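PDB 5V4A: glycosyltransferase (duf1792) from Streptococcus sanguinis, which probably transfers a sugar from a UDP-linked donor as the GT-D-fold domain of a longer glycosyltransferase, and binds UDP. Local coordinates for residues K238-L241 / H245-E248. Sequence-based numbering, arbitrary orientation.
Sequences KVKL and HTAE. With UDP (uridine-5'-diphosphate), chain C.
T246 meets L241 in the long loop between helices 224-233 and 261-266 of this GT-D-fold domain, beside the UDP pocket. The tight part of the contact is the T246 hydroxyl. Its OG1 accepts a hydrogen bond from L241 N at 2.9 Å, with an N-H...O angle of 155°. OG1 stands anti to the carbonyl carbon of T246 (chi1 -53°), which turns it to the backbone of 238-241. L241 CB lies 3.3 Å from T246 OG1, and the two side chains cross at about a right angle. On the other branch, T246 CG2 lies 3.8 Å from V239 O. A water joins T246 OG1 to L241 O, each at 2.9 Å. K240 NZ also donates to L241 O, tilted 30° from the carbonyl plane, and to D254 O.

The loose side is at K238 and E248. K238 CE comes within 3.2 Å of E248 OE1, but K238 NZ stays 4.6 Å from that oxygen. Each charge pairs elsewhere: K238 with D120, E248 with R116, a UDP-binding residue. Segment 245-248 therefore meets the nucleotide site indirectly through E248 and R116, and directly through H245. The buried H245 ring hydrogen-bonds H223 and D252, and UDP O2' sits over its centre, 3.5 Å above the plane.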
ATOM      1  N   LYS A 238       2.584   6.104 -24.132  1.00 21.52           N
ATOM      2  CA  LYS A 238       3.946   5.735 -23.723  1.00 24.74           C
ATOM      3  C   LYS A 238       4.951   6.747 -24.280  1.00 24.81           C
ATOM      4  O   LYS A 238       5.752   6.462 -25.173  1.00 30.58           O
ATOM      5  CB  LYS A 238       4.286   4.321 -24.168  1.00 27.80           C
ATOM      6  CG  LYS A 238       3.498   3.222 -23.465  1.00 31.86           C
ATOM      7  CD  LYS A 238       3.811   1.865 -24.082  1.00 33.98           C
ATOM      8  CE  LYS A 238       3.049   0.733 -23.412  1.00 34.53           C
ATOM      9  NZ  LYS A 238       1.630   1.081 -23.149  1.00 37.34           N
ATOM     10  N   VAL A 239       4.886   7.956 -23.727  1.00 17.64           N
ATOM     11  CA  VAL A 239       5.722   9.061 -24.189  1.00 27.03           C
ATOM     12  C   VAL A 239       7.186   8.778 -23.880  1.00 21.72           C
ATOM     13  O   VAL A 239       7.533   8.388 -22.758  1.00 18.10           O
ATOM     14  CB  VAL A 239       5.270  10.373 -23.535  1.00 27.77           C
ATOM     15  CG1 VAL A 239       6.160  11.513 -23.995  1.00 24.65           C
ATOM     16  CG2 VAL A 239       3.804  10.642 -23.851  1.00 30.12           C
ATOM     17  N   LYS A 240       8.065   9.007 -24.862  1.00 18.57           N
ATOM     18  CA  LYS A 240       9.471   8.674 -24.672  1.00 18.64           C
ATOM     19  C   LYS A 240      10.187   9.737 -23.844  1.00 17.15           C
ATOM     20  O   LYS A 240      10.007  10.945 -24.054  1.00 17.45           O
ATOM     21  CB  LYS A 240      10.180   8.499 -26.015  1.00 20.67           C
ATOM     22  CG  LYS A 240      11.624   8.015 -25.864  1.00 25.39           C
ATOM     23  CD  LYS A 240      12.317   7.875 -27.206  1.00 18.54           C
ATOM     24  CE  LYS A 240      13.735   7.417 -27.009  1.00 17.86           C
ATOM     25  NZ  LYS A 240      14.464   8.291 -26.040  1.00 17.53           N
ATOM     26  N   LEU A 241      11.004   9.276 -22.896  1.00 16.63           N
ATOM     27  CA  LEU A 241      11.839  10.161 -22.095  1.00 16.42           C
ATOM     28  C   LEU A 241      13.202  10.320 -22.758  1.00 19.39           C
ATOM     29  O   LEU A 241      13.717   9.406 -23.408  1.00 24.11           O
ATOM     30  CB  LEU A 241      12.009   9.613 -20.670  1.00 22.48           C
ATOM     31  CG  LEU A 241      10.715   9.249 -19.938  1.00 21.43           C
ATOM     32  CD1 LEU A 241      10.998   8.517 -18.615  1.00 27.51           C
ATOM     33  CD2 LEU A 241       9.880  10.495 -19.687  1.00 28.35           C
ATOM     34  N   HIS A 245      16.422   5.429 -20.156  1.00 15.04           N
ATOM     35  CA  HIS A 245      15.662   4.400 -20.842  1.00 15.14           C
ATOM     36  C   HIS A 245      14.168   4.592 -20.628  1.00 17.92           C
ATOM     37  O   HIS A 245      13.719   4.932 -19.529  1.00 17.23           O
ATOM     38  CB  HIS A 245      16.088   3.028 -20.295  1.00 14.86           C
ATOM     39  CG  HIS A 245      15.301   1.879 -20.840  1.00 18.48           C
ATOM     40  ND1 HIS A 245      15.513   1.368 -22.101  1.00 18.86           N
ATOM     41  CD2 HIS A 245      14.305   1.140 -20.295  1.00 17.94           C
ATOM     42  CE1 HIS A 245      14.674   0.373 -22.315  1.00 17.58           C
ATOM     43  NE2 HIS A 245      13.929   0.214 -21.237  1.00 17.36           N
ATOM     44  N   THR A 246      13.392   4.312 -21.676  1.00 15.46           N
ATOM     45  CA  THR A 246      11.939   4.286 -21.613  1.00 15.52           C
ATOM     46  C   THR A 246      11.438   2.921 -22.061  1.00 17.35           C
ATOM     47  O   THR A 246      11.823   2.434 -23.125  1.00 18.37           O
ATOM     48  CB  THR A 246      11.298   5.379 -22.474  1.00 17.00           C
ATOM     49  OG1 THR A 246      11.855   6.651 -22.128  1.00 15.94           O
ATOM     50  CG2 THR A 246       9.790   5.416 -22.272  1.00 17.80           C
ATOM     51  N   ALA A 247      10.552   2.329 -21.259  1.00 15.97           N
ATOM     52  CA  ALA A 247       9.933   1.057 -21.614  1.00 15.55           C
ATOM     53  C   ALA A 247       9.291   1.124 -22.998  1.00 23.23           C
ATOM     54  O   ALA A 247       8.615   2.100 -23.341  1.00 24.54           O
ATOM     55  CB  ALA A 247       8.868   0.705 -20.579  1.00 15.31           C
ATOM     56  N   GLU A 248       9.478   0.052 -23.769  1.00 16.42           N
ATOM     57  CA  GLU A 248       8.954  -0.097 -25.127  1.00 26.52           C
ATOM     58  C   GLU A 248       9.544   0.933 -26.087  1.00 27.06           C
ATOM     59  O   GLU A 248       8.968   1.206 -27.146  1.00 29.88           O
ATOM     60  CB  GLU A 248       7.419  -0.059 -25.153  1.00 30.69           C
ATOM     61  CG  GLU A 248       6.754  -1.376 -24.681  1.00 28.92           C
ATOM     62  CD  GLU A 248       6.626  -1.480 -23.157  1.00 29.36           C
ATOM     63  OE1 GLU A 248       5.782  -0.748 -22.598  1.00 31.74           O
ATOM     64  OE2 GLU A 248       7.343  -2.299 -22.523  1.00 20.90           O
TER
HETATM   65  N1  UDP C 301      17.724  -4.149 -19.260  1.00 11.34           N
HETATM   66  C2  UDP C 301      19.061  -3.963 -18.999  1.00 10.60           C
HETATM   67  N3  UDP C 301      19.905  -4.839 -19.629  1.00 14.87           N
HETATM   68  C4  UDP C 301      19.551  -5.865 -20.484  1.00 14.81           C
HETATM   69  C5  UDP C 301      18.146  -6.004 -20.697  1.00  9.50           C
HETATM   70  C6  UDP C 301      17.290  -5.164 -20.079  1.00  9.59           C
HETATM   71  O2  UDP C 301      19.477  -3.083 -18.261  1.00 18.30           O
HETATM   72  O4  UDP C 301      20.437  -6.590 -20.975  1.00 17.16           O
HETATM   73  C1' UDP C 301      16.760  -3.273 -18.541  1.00 15.16           C
HETATM   74  C2' UDP C 301      16.061  -2.181 -19.342  1.00 20.59           C
HETATM   75  O2' UDP C 301      16.924  -1.067 -19.563  1.00 16.95           O
HETATM   76  C3' UDP C 301      14.876  -1.873 -18.402  1.00 18.77           C
HETATM   77  C4' UDP C 301      14.603  -3.223 -17.709  1.00 18.02           C
HETATM   78  O4' UDP C 301      15.712  -4.079 -18.059  1.00 13.61           O
HETATM   79  O3' UDP C 301      15.208  -0.933 -17.386  1.00 17.53           O
HETATM   80  C5' UDP C 301      13.293  -3.888 -18.059  1.00 12.73           C
HETATM   81  O5' UDP C 301      13.178  -5.221 -17.513  1.00 10.41           O
HETATM   82  PA  UDP C 301      11.949  -6.146 -17.879  1.00 14.88           P
HETATM   83  O1A UDP C 301      11.984  -6.541 -19.353  1.00 21.32           O
HETATM   84  O2A UDP C 301      11.931  -7.244 -16.881  1.00 18.96           O
HETATM   85  O3A UDP C 301      10.647  -5.177 -17.692  1.00 16.29           O
HETATM   86  PB  UDP C 301       9.083  -5.441 -17.582  1.00 14.72           P
HETATM   87  O1B UDP C 301       8.989  -6.971 -17.626  1.00 17.49           O
HETATM   88  O2B UDP C 301       8.534  -4.825 -18.891  1.00 14.63           O
HETATM   89  O3B UDP C 301       8.508  -4.855 -16.328  1.00 17.22           O
HETATM   90  O   HOH W   1      14.271   6.622 -23.678  1.00 15.74           O